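Local coordinates for protein fatty acid synthase 1, isoform A (Drosophila melanogaster, PDB 6FN6) that is the dehydratase, enoylreductase and ketoreductase region of a multifunctional enzyme that probably builds long-chain saturated fatty acids from acetyl-CoA and malonyl-CoA with NADPH, at residues E137-Y143 with I182-R188; F149-S155 with D175-F180; W166-W170 with H206-L210. One frame throughout, in Å; residues are numbered along the deposited sequence.

Interaction 1 of 3, residues E137-Y143 with I182-R188; sequences ELRLRGY and ILSKNLR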
loop_
_atom_site.group_PDB
_atom_site.type_symbol
_atom_site.label_atom_id
_atom_site.label_comp_id
_atom_site.label_asym_id
_atom_site.label_seq_id
_atom_site.Cartn_x
_atom_site.Cartn_y
_atom_site.Cartn_z
ATOM N N GLU A 137 -35.356 -1.151 -18.574
ATOM C CA GLU A 137 -34.389 -0.156 -18.121
ATOM C C GLU A 137 -32.965 -0.640 -18.387
ATOM O O GLU A 137 -32.148 0.081 -18.961
ATOM C CB GLU A 137 -34.585 0.135 -16.628
ATOM C CG GLU A 137 -33.449 0.904 -15.954
ATOM C CD GLU A 137 -33.265 2.295 -16.528
ATOM O OE1 GLU A 137 -34.184 2.780 -17.225
ATOM O OE2 GLU A 137 -32.205 2.908 -16.281
ATOM N N LEU A 138 -32.678 -1.865 -17.961
ATOM C CA LEU A 138 -31.343 -2.434 -18.090
ATOM C C LEU A 138 -30.931 -2.609 -19.553
ATOM O O LEU A 138 -29.778 -2.364 -19.908
ATOM C CB LEU A 138 -31.274 -3.779 -17.364
ATOM C CG LEU A 138 -31.482 -3.734 -15.847
ATOM C CD1 LEU A 138 -31.519 -5.136 -15.276
ATOM C CD2 LEU A 138 -30.398 -2.921 -15.164
ATOM N N ARG A 139 -31.867 -3.048 -20.392
ATOM C CA ARG A 139 -31.603 -3.216 -21.821
ATOM C C ARG A 139 -31.023 -1.947 -22.431
ATOM O O ARG A 139 -30.071 -1.999 -23.208
ATOM C CB ARG A 139 -32.879 -3.604 -22.574
ATOM C CG ARG A 139 -33.110 -5.107 -22.691
ATOM C CD ARG A 139 -34.074 -5.440 -23.823
ATOM N NE ARG A 139 -35.360 -4.757 -23.684
ATOM C CZ ARG A 139 -36.386 -5.213 -22.971
ATOM N NH1 ARG A 139 -36.292 -6.360 -22.309
ATOM N NH2 ARG A 139 -37.511 -4.514 -22.913
ATOM N N LEU A 140 -31.603 -0.806 -22.078
ATOM C CA LEU A 140 -31.155 0.468 -22.621
ATOM C C LEU A 140 -29.725 0.774 -22.208
ATOM O O LEU A 140 -29.023 1.527 -22.886
ATOM C CB LEU A 140 -32.076 1.603 -22.171
ATOM C CG LEU A 140 -33.221 1.946 -23.125
ATOM C CD1 LEU A 140 -34.144 0.756 -23.337
ATOM C CD2 LEU A 140 -33.988 3.137 -22.586
ATOM N N ARG A 141 -29.297 0.201 -21.088
ATOM C CA ARG A 141 -27.952 0.442 -20.586
ATOM C C ARG A 141 -26.912 -0.480 -21.218
ATOM O O ARG A 141 -25.718 -0.198 -21.158
ATOM C CB ARG A 141 -27.923 0.279 -19.071
ATOM C CG ARG A 141 -28.868 1.211 -18.334
ATOM C CD ARG A 141 -28.463 1.332 -16.877
ATOM N NE ARG A 141 -29.538 1.819 -16.021
ATOM C CZ ARG A 141 -29.378 2.145 -14.740
ATOM N NH1 ARG A 141 -28.183 2.048 -14.166
ATOM N NH2 ARG A 141 -30.412 2.577 -14.032
ATOM N N GLY A 142 -27.365 -1.570 -21.830
ATOM C CA GLY A 142 -26.463 -2.512 -22.469
ATOM C C GLY A 142 -26.595 -3.944 -21.983
ATOM O O GLY A 142 -26.101 -4.869 -22.630
ATOM N N TYR A 143 -27.247 -4.132 -20.838
ATOM C CA TYR A 143 -27.449 -5.468 -20.290
ATOM C C TYR A 143 -28.529 -6.219 -21.058
ATOM O O TYR A 143 -29.681 -5.789 -21.100
ATOM C CB TYR A 143 -27.840 -5.400 -18.814
ATOM C CG TYR A 143 -26.906 -4.596 -17.944
ATOM C CD1 TYR A 143 -25.791 -5.183 -17.359
ATOM C CD2 TYR A 143 -27.146 -3.254 -17.695
ATOM C CE1 TYR A 143 -24.936 -4.451 -16.556
ATOM C CE2 TYR A 143 -26.299 -2.513 -16.894
ATOM C CZ TYR A 143 -25.196 -3.115 -16.325
ATOM O OH TYR A 143 -24.353 -2.372 -15.529
ATOM N N ILE A 182 -27.141 -2.144 -9.420
ATOM C CA ILE A 182 -26.855 -1.310 -10.576
ATOM C C ILE A 182 -28.068 -0.446 -10.910
ATOM O O ILE A 182 -27.923 0.643 -11.465
ATOM C CB ILE A 182 -26.425 -2.179 -11.780
ATOM C CG1 ILE A 182 -25.039 -2.778 -11.528
ATOM C CG2 ILE A 182 -26.411 -1.363 -13.071
ATOM C CD1 ILE A 182 -24.672 -3.921 -12.462
ATOM N N LEU A 183 -29.259 -0.927 -10.558
ATOM C CA LEU A 183 -30.491 -0.182 -10.807
ATOM C C LEU A 183 -30.471 1.176 -10.123
ATOM O O LEU A 183 -30.869 2.183 -10.705
ATOM C CB LEU A 183 -31.710 -0.964 -10.317
ATOM C CG LEU A 183 -32.459 -1.891 -11.271
ATOM C CD1 LEU A 183 -33.700 -2.419 -10.572
ATOM C CD2 LEU A 183 -32.834 -1.200 -12.574
ATOM N N SER A 184 -30.010 1.193 -8.877
ATOM C CA SER A 184 -30.020 2.405 -8.067
ATOM C C SER A 184 -29.075 3.477 -8.617
ATOM O O SER A 184 -29.233 4.660 -8.321
ATOM C CB SER A 184 -29.647 2.066 -6.621
ATOM O OG SER A 184 -28.402 1.395 -6.562
ATOM N N LYS A 185 -28.099 3.061 -9.419
ATOM C CA LYS A 185 -27.152 4.003 -10.006
ATOM C C LYS A 185 -27.867 4.965 -10.950
ATOM O O LYS A 185 -28.675 4.554 -11.780
ATOM C CB LYS A 185 -26.040 3.258 -10.744
ATOM C CG LYS A 185 -25.027 2.602 -9.818
ATOM C CD LYS A 185 -23.944 1.876 -10.596
ATOM C CE LYS A 185 -22.776 1.488 -9.700
ATOM N NZ LYS A 185 -21.982 2.672 -9.269
ATOM N N ASN A 186 -27.561 6.251 -10.812
ATOM C CA ASN A 186 -28.278 7.297 -11.531
ATOM C C ASN A 186 -27.898 7.331 -13.009
ATOM O O ASN A 186 -28.760 7.479 -13.876
ATOM C CB ASN A 186 -28.004 8.656 -10.887
ATOM C CG ASN A 186 -28.984 9.720 -11.337
ATOM O OD1 ASN A 186 -29.618 9.595 -12.384
ATOM N ND2 ASN A 186 -29.123 10.772 -10.538
ATOM N N LEU A 187 -26.607 7.202 -13.295
ATOM C CA LEU A 187 -26.130 7.220 -14.672
ATOM C C LEU A 187 -26.585 5.956 -15.400
ATOM O O LEU A 187 -26.329 4.841 -14.949
ATOM C CB LEU A 187 -24.606 7.346 -14.709
ATOM C CG LEU A 187 -23.954 7.564 -16.077
ATOM C CD1 LEU A 187 -24.379 8.893 -16.688
ATOM C CD2 LEU A 187 -22.440 7.491 -15.960
ATOM N N ARG A 188 -27.256 6.142 -16.532
ATOM C CA ARG A 188 -27.818 5.030 -17.291
ATOM C C ARG A 188 -26.829 4.495 -18.316
ATOM O O ARG A 188 -27.071 4.569 -19.519
ATOM C CB ARG A 188 -29.102 5.465 -17.995
ATOM C CG ARG A 188 -30.114 6.142 -17.088
ATOM C CD ARG A 188 -31.317 6.618 -17.886
ATOM N NE ARG A 188 -32.151 5.514 -18.353
ATOM C CZ ARG A 188 -33.118 5.638 -19.258
ATOM N NH1 ARG A 188 -33.371 6.820 -19.802
ATOM N NH2 ARG A 188 -33.827 4.579 -19.624
#

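Interaction 2 of 3, residues F149-S155 with D175-F180; sequences FRGIVRS and DTMLQF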
loop_
_atom_site.group_PDB
_atom_site.type_symbol
_atom_site.label_atom_id
_atom_site.label_comp_id
_atom_site.label_asym_id
_atom_site.label_seq_id
_atom_site.Cartn_x
_atom_site.Cartn_y
_atom_site.Cartn_z
ATOM N N PHE A 149 -31.451 -15.489 -15.535
ATOM C CA PHE A 149 -30.776 -14.261 -15.128
ATOM C C PHE A 149 -31.753 -13.089 -15.106
ATOM O O PHE A 149 -31.411 -11.997 -14.653
ATOM C CB PHE A 149 -29.597 -13.949 -16.054
ATOM C CG PHE A 149 -28.351 -14.729 -15.736
ATOM C CD1 PHE A 149 -27.415 -14.226 -14.849
ATOM C CD2 PHE A 149 -28.115 -15.961 -16.321
ATOM C CE1 PHE A 149 -26.266 -14.934 -14.549
ATOM C CE2 PHE A 149 -26.968 -16.675 -16.026
ATOM C CZ PHE A 149 -26.044 -16.161 -15.138
ATOM N N ARG A 150 -32.963 -13.312 -15.609
ATOM C CA ARG A 150 -34.031 -12.332 -15.467
ATOM C C ARG A 150 -34.779 -12.614 -14.166
ATOM O O ARG A 150 -35.983 -12.869 -14.171
ATOM C CB ARG A 150 -34.977 -12.375 -16.670
ATOM C CG ARG A 150 -34.479 -11.579 -17.870
ATOM C CD ARG A 150 -35.369 -11.772 -19.087
ATOM N NE ARG A 150 -36.715 -11.239 -18.891
ATOM C CZ ARG A 150 -37.150 -10.078 -19.378
ATOM N NH1 ARG A 150 -36.353 -9.296 -20.099
ATOM N NH2 ARG A 150 -38.396 -9.694 -19.142
ATOM N N GLY A 151 -34.052 -12.559 -13.052
ATOM C CA GLY A 151 -34.569 -13.009 -11.772
ATOM C C GLY A 151 -35.112 -11.934 -10.850
ATOM O O GLY A 151 -35.599 -12.241 -9.761
ATOM N N ILE A 152 -35.014 -10.676 -11.263
ATOM C CA ILE A 152 -35.627 -9.590 -10.505
ATOM C C ILE A 152 -37.122 -9.562 -10.800
ATOM O O ILE A 152 -37.550 -9.080 -11.849
ATOM C CB ILE A 152 -34.980 -8.234 -10.827
ATOM C CG1 ILE A 152 -33.488 -8.268 -10.484
ATOM C CG2 ILE A 152 -35.682 -7.119 -10.056
ATOM C CD1 ILE A 152 -32.713 -7.032 -10.918
ATOM N N VAL A 153 -37.909 -10.089 -9.868
ATOM C CA VAL A 153 -39.361 -10.085 -9.991
ATOM C C VAL A 153 -39.908 -8.690 -9.707
ATOM O O VAL A 153 -40.867 -8.251 -10.341
ATOM C CB VAL A 153 -40.021 -11.123 -9.056
ATOM C CG1 VAL A 153 -39.721 -12.538 -9.537
ATOM C CG2 VAL A 153 -39.556 -10.941 -7.625
ATOM N N ARG A 154 -39.300 -7.999 -8.746
ATOM C CA ARG A 154 -39.828 -6.722 -8.280
ATOM C C ARG A 154 -38.759 -5.780 -7.724
ATOM O O ARG A 154 -37.749 -6.216 -7.172
ATOM C CB ARG A 154 -40.888 -6.987 -7.208
ATOM C CG ARG A 154 -41.671 -5.768 -6.750
ATOM C CD ARG A 154 -42.960 -6.163 -6.035
ATOM N NE ARG A 154 -43.862 -6.927 -6.900
ATOM C CZ ARG A 154 -44.046 -8.245 -6.844
ATOM N NH1 ARG A 154 -43.388 -8.993 -5.965
ATOM N NH2 ARG A 154 -44.896 -8.821 -7.684
ATOM N N SER A 155 -38.997 -4.483 -7.891
ATOM C CA SER A 155 -38.139 -3.446 -7.329
ATOM C C SER A 155 -38.916 -2.146 -7.177
ATOM O O SER A 155 -39.760 -1.822 -8.010
ATOM C CB SER A 155 -36.914 -3.211 -8.211
ATOM O OG SER A 155 -36.237 -2.025 -7.825
ATOM N N ASP A 175 -26.136 -12.978 -9.037
ATOM C CA ASP A 175 -26.012 -12.006 -10.121
ATOM C C ASP A 175 -27.138 -10.975 -10.067
ATOM O O ASP A 175 -26.898 -9.784 -10.235
ATOM C CB ASP A 175 -26.013 -12.699 -11.483
ATOM C CG ASP A 175 -25.765 -11.732 -12.628
ATOM O OD1 ASP A 175 -24.812 -10.932 -12.540
ATOM O OD2 ASP A 175 -26.524 -11.767 -13.618
ATOM N N THR A 176 -28.364 -11.433 -9.834
ATOM C CA THR A 176 -29.506 -10.524 -9.762
ATOM C C THR A 176 -29.347 -9.540 -8.603
ATOM O O THR A 176 -29.906 -8.446 -8.632
ATOM C CB THR A 176 -30.843 -11.285 -9.618
ATOM O OG1 THR A 176 -30.781 -12.180 -8.501
ATOM C CG2 THR A 176 -31.145 -12.070 -10.883
ATOM N N MET A 177 -28.596 -9.936 -7.578
ATOM C CA MET A 177 -28.266 -9.022 -6.487
ATOM C C MET A 177 -27.380 -7.884 -6.999
ATOM O O MET A 177 -27.514 -6.742 -6.566
ATOM C CB MET A 177 -27.563 -9.759 -5.345
ATOM C CG MET A 177 -28.406 -10.841 -4.685
ATOM S SD MET A 177 -27.567 -11.652 -3.303
ATOM C CE MET A 177 -27.370 -10.280 -2.171
ATOM N N LEU A 178 -26.470 -8.201 -7.916
ATOM C CA LEU A 178 -25.615 -7.184 -8.520
ATOM C C LEU A 178 -26.411 -6.325 -9.496
ATOM O O LEU A 178 -26.213 -5.112 -9.576
ATOM C CB LEU A 178 -24.426 -7.823 -9.242
ATOM C CG LEU A 178 -23.554 -8.783 -8.431
ATOM C CD1 LEU A 178 -22.314 -9.162 -9.225
ATOM C CD2 LEU A 178 -23.176 -8.183 -7.087
ATOM N N GLN A 179 -27.307 -6.961 -10.241
ATOM C CA GLN A 179 -28.198 -6.239 -11.135
ATOM C C GLN A 179 -28.974 -5.209 -10.328
ATOM O O GLN A 179 -29.124 -4.059 -10.738
ATOM C CB GLN A 179 -29.163 -7.190 -11.843
ATOM C CG GLN A 179 -28.499 -8.235 -12.713
ATOM C CD GLN A 179 -29.508 -9.173 -13.341
ATOM O OE1 GLN A 179 -30.715 -8.970 -13.218
ATOM N NE2 GLN A 179 -29.021 -10.207 -14.014
ATOM N N PHE A 180 -29.473 -5.642 -9.180
ATOM C CA PHE A 180 -30.311 -4.799 -8.343
ATOM C C PHE A 180 -29.566 -3.560 -7.861
ATOM O O PHE A 180 -30.138 -2.472 -7.781
ATOM C CB PHE A 180 -30.832 -5.592 -7.145
ATOM C CG PHE A 180 -31.779 -4.818 -6.285
ATOM C CD1 PHE A 180 -33.114 -4.705 -6.632
ATOM C CD2 PHE A 180 -31.333 -4.194 -5.136
ATOM C CE1 PHE A 180 -33.987 -3.985 -5.845
ATOM C CE2 PHE A 180 -32.198 -3.476 -4.345
ATOM C CZ PHE A 180 -33.527 -3.370 -4.698
#

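Interaction 3 of 3, residues W166-W170 with H206-L210; sequences WVDNW and HFELL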
loop_
_atom_site.group_PDB
_atom_site.type_symbol
_atom_site.label_atom_id
_atom_site.label_comp_id
_atom_site.label_asym_id
_atom_site.label_seq_id
_atom_site.Cartn_x
_atom_site.Cartn_y
_atom_site.Cartn_z
ATOM N N TRP A 166 -35.914 -17.581 -6.887
ATOM C CA TRP A 166 -34.958 -18.639 -6.589
ATOM C C TRP A 166 -35.245 -19.868 -7.440
ATOM O O TRP A 166 -36.323 -20.458 -7.346
ATOM C CB TRP A 166 -35.002 -19.013 -5.107
ATOM C CG TRP A 166 -34.129 -20.182 -4.779
ATOM C CD1 TRP A 166 -34.534 -21.454 -4.498
ATOM C CD2 TRP A 166 -32.699 -20.191 -4.708
ATOM N NE1 TRP A 166 -33.443 -22.253 -4.251
ATOM C CE2 TRP A 166 -32.305 -21.500 -4.374
ATOM C CE3 TRP A 166 -31.714 -19.217 -4.894
ATOM C CZ2 TRP A 166 -30.968 -21.860 -4.220
ATOM C CZ3 TRP A 166 -30.387 -19.578 -4.742
ATOM C CH2 TRP A 166 -30.027 -20.886 -4.409
ATOM N N VAL A 167 -34.278 -20.247 -8.271
ATOM C CA VAL A 167 -34.427 -21.403 -9.146
ATOM C C VAL A 167 -33.314 -22.415 -8.887
ATOM O O VAL A 167 -32.828 -23.060 -9.813
ATOM C CB VAL A 167 -34.445 -20.978 -10.629
ATOM C CG1 VAL A 167 -35.662 -20.116 -10.917
ATOM C CG2 VAL A 167 -33.165 -20.233 -10.996
ATOM N N ASP A 168 -32.932 -22.563 -7.622
ATOM C CA ASP A 168 -31.887 -23.505 -7.236
ATOM C C ASP A 168 -30.614 -23.252 -8.042
ATOM O O ASP A 168 -30.002 -24.184 -8.564
ATOM C CB ASP A 168 -32.363 -24.946 -7.436
ATOM C CG ASP A 168 -31.472 -25.958 -6.737
ATOM O OD1 ASP A 168 -30.965 -25.650 -5.637
ATOM O OD2 ASP A 168 -31.277 -27.062 -7.288
ATOM N N ASN A 169 -30.225 -21.983 -8.135
ATOM C CA ASN A 169 -29.048 -21.583 -8.899
ATOM C C ASN A 169 -28.393 -20.364 -8.249
ATOM O O ASN A 169 -28.895 -19.247 -8.357
ATOM C CB ASN A 169 -29.433 -21.282 -10.352
ATOM C CG ASN A 169 -28.231 -20.957 -11.227
ATOM O OD1 ASN A 169 -27.454 -20.051 -10.926
ATOM N ND2 ASN A 169 -28.082 -21.692 -12.323
ATOM N N TRP A 170 -27.264 -20.584 -7.580
ATOM C CA TRP A 170 -26.591 -19.521 -6.835
ATOM C C TRP A 170 -25.982 -18.462 -7.745
ATOM O O TRP A 170 -25.968 -17.282 -7.397
ATOM C CB TRP A 170 -25.508 -20.112 -5.930
ATOM C CG TRP A 170 -26.057 -20.898 -4.779
ATOM C CD1 TRP A 170 -26.344 -22.232 -4.753
ATOM C CD2 TRP A 170 -26.397 -20.390 -3.483
ATOM N NE1 TRP A 170 -26.836 -22.585 -3.520
ATOM C CE2 TRP A 170 -26.879 -21.473 -2.723
ATOM C CE3 TRP A 170 -26.337 -19.125 -2.893
ATOM C CZ2 TRP A 170 -27.298 -21.328 -1.402
ATOM C CZ3 TRP A 170 -26.755 -18.985 -1.583
ATOM C CH2 TRP A 170 -27.228 -20.079 -0.852
ATOM N N HIS A 206 -30.047 -19.747 4.233
ATOM C CA HIS A 206 -30.685 -19.543 2.940
ATOM C C HIS A 206 -31.831 -20.528 2.716
ATOM O O HIS A 206 -32.933 -20.134 2.333
ATOM C CB HIS A 206 -29.652 -19.676 1.820
ATOM C CG HIS A 206 -30.099 -19.107 0.510
ATOM N ND1 HIS A 206 -30.121 -17.752 0.256
ATOM C CD2 HIS A 206 -30.534 -19.709 -0.622
ATOM C CE1 HIS A 206 -30.552 -17.544 -0.975
ATOM N NE2 HIS A 206 -30.810 -18.715 -1.530
ATOM N N PHE A 207 -31.569 -21.808 2.961
ATOM C CA PHE A 207 -32.533 -22.856 2.641
ATOM C C PHE A 207 -33.652 -22.967 3.673
ATOM O O PHE A 207 -34.750 -23.418 3.349
ATOM C CB PHE A 207 -31.820 -24.203 2.496
ATOM C CG PHE A 207 -30.912 -24.278 1.302
ATOM C CD1 PHE A 207 -31.434 -24.247 0.018
ATOM C CD2 PHE A 207 -29.538 -24.381 1.459
ATOM C CE1 PHE A 207 -30.606 -24.313 -1.087
ATOM C CE2 PHE A 207 -28.704 -24.449 0.358
ATOM C CZ PHE A 207 -29.239 -24.415 -0.917
ATOM N N GLU A 208 -33.388 -22.560 4.912
ATOM C CA GLU A 208 -34.430 -22.589 5.934
ATOM C C GLU A 208 -35.387 -21.422 5.714
ATOM O O GLU A 208 -36.521 -21.434 6.196
ATOM C CB GLU A 208 -33.831 -22.535 7.344
ATOM C CG GLU A 208 -33.315 -21.164 7.773
ATOM C CD GLU A 208 -32.784 -21.159 9.197
ATOM O OE1 GLU A 208 -31.806 -21.888 9.474
ATOM O OE2 GLU A 208 -33.345 -20.427 10.041
ATOM N N LEU A 209 -34.923 -20.416 4.979
ATOM C CA LEU A 209 -35.773 -19.303 4.576
ATOM C C LEU A 209 -36.569 -19.675 3.330
ATOM O O LEU A 209 -37.712 -19.252 3.162
ATOM C CB LEU A 209 -34.931 -18.055 4.316
ATOM C CG LEU A 209 -34.410 -17.314 5.551
ATOM C CD1 LEU A 209 -33.393 -16.258 5.147
ATOM C CD2 LEU A 209 -35.549 -16.679 6.330
ATOM N N LEU A 210 -35.950 -20.464 2.458
ATOM C CA LEU A 210 -36.605 -20.928 1.243
ATOM C C LEU A 210 -37.688 -21.956 1.555
ATOM O O LEU A 210 -38.666 -22.080 0.819
ATOM C CB LEU A 210 -35.579 -21.525 0.280
ATOM C CG LEU A 210 -34.809 -20.525 -0.584
ATOM C CD1 LEU A 210 -33.599 -21.185 -1.217
ATOM C CD2 LEU A 210 -35.717 -19.934 -1.653
#

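Interaction 1 of 3, residues E137-Y143 with I182-R188
Charge dominates this contact: Glu137, Arg141 and Arg188 form a salt-bridge network. Within its own helix Glu137 holds Arg141 one turn on, OE2 lying 2.9 Å from both NE and NH2 of Arg141. Across the segments Arg188 closes on the same carboxylate, with NH2 3.0 Å from Glu137 OE1 and NE 3.3 Å from Glu137 OE2, both weak as hydrogen bonds but parts of a salt bridge. One carboxylate is thus shared by the guanidinium groups of Arg141 and Arg188, and Arg971 forms a further salt bridge to it.

Arginine suits position 141 because its long side chain with several N-H groups can span the gap to the last turn of helix 170-183 and the chain just after it. There it makes three weak hydrogen bonds: Arg141 NH1 to Ile182 O (3.1 Å), Arg141 NH2 to Leu183 O (3.4 Å) and Arg141 NH2 to Lys185 O (3.5 Å). Arg188 CA sits over one face of the same guanidinium.

Packing takes over beyond the charges. Leu138 CD2 meets Leu183 CD2 at 4.0 Å, and Tyr143 packs beside Ile182, Tyr143 CZ to Ile182 CG2 3.9 Å, while the tyrosine hydroxyl bonds to Tyr191 O. Gly142 ends its helix in a Schellman motif; its phi of 124° is easy for glycine. After the turn, the CA-to-CB bond of Tyr143 points toward 182-188.

The contact joins the C-terminal ends of helices 131-141 and 170-183 in the predicted C-terminal hotdog fold of the dehydratase. Helix 963-974, from the ketoreductase, packs against Glu137, Leu140 and Arg188, and helix 935-946 touches the latter two.

Interaction 2 of 3, residues F149-S155 with D175-F180
Here the central helix of the predicted C-terminal hotdog fold, 170-183, which carries the predicted dehydratase proton donor Asp175, lies against strand 152-155, next to the outermost strand 129-130 of the sheet; the segment axes approach to 10.0 Å at 31°. Phe149 comes first, its ring meeting that of His24, the predicted proton acceptor, and its carbonyl O accepting a hydrogen bond from Gln179 NE2. Gly151 follows, where the backbone runs closest to the helix: a CB would clash with the methyl of Thr176, so the lack of a side chain lets Thr176 CG2 approach Gly151 N to 3.7 Å. Ile152 then points its CA-to-CB bond toward the helix, and its slender apolar tip fits between Thr176, Gln179 and Phe180, Ile152 CD1 lying 3.9 Å from Thr176 O. Further on, small Ser155 leaves room for the Phe180 ring, Ser155 OG to Phe180 CE1 3.6 Å. Gln179 suits its place by carrying both donor and acceptor: OE1 takes a hydrogen bond from Tyr135 OH, while Gln179 NE2 donates to Phe149 O at 3.1 Å.

Interaction 3 of 3, residues W166-W170 with H206-L210
Trp166, in the loop ahead of helix 170-183, and Trp170, the first residue of that helix, bring their indoles together at an angle. The bump that fills the corner they form is His206, on helix 203-210. The edge of its imidazole meets the face of the Trp166 six-membered ring, edge-to-face with centroids 4.6 Å apart and planes at 67°, while Trp170 CH2 lies over the imidazole face, 3.3 Å from His206 CG. A small flat ring suits this corner because it can touch both indoles, and the ND1 of His206 is hydrogen-bonded to Gly238 N, so that polar atom is satisfied inside an aromatic setting.

This four-ring cluster, completed by Phe207, belongs to the predicted C-terminal hotdog fold of the dehydratase, where it ties helix 203-210 to the entry of helix 170-183. Asn169 N-caps that helix through OD1, and Phe173 of its first turn adds edge-to-face contacts to both Trp166 and His206.

Phe207, next along the helix, presents its face to the edge of Trp170 in an offset edge-to-face pair, with Phe207 CZ 3.7 Å from Trp170 CZ2; it also touches Trp166, Phe207 CE1 to Trp166 CZ2 4.0 Å. One turn after His206, Leu210 brings a methyl group. Leu210 CD1 sits 3.3 Å from the centroid of the Trp166 five-membered ring, only 15° off the normal, a CH-pi contact in which a broad indole face receives the methyl.

In the fold
All three contacts are largely buried and lie in the predicted C-terminal hotdog fold. Helix 170-183 unites them: interaction 2 uses its middle, interaction 1 its C-terminal end, and interaction 3 its first residue with the loop before it. Interactions 1 and 2 touch, Leu183 packing on Ser155, whereas the centres of interactions 1 and 3 are 26 Å apart. Chemistry changes with position. Interaction 1, beside the ketoreductase helices, relies on charge; interaction 2, holding predicted catalytic Asp175, combines one cross-segment hydrogen bond from a side-chain amide with apolar contacts; interaction 3, farthest from the chain's centre, depends on aromatic rings and a methyl group.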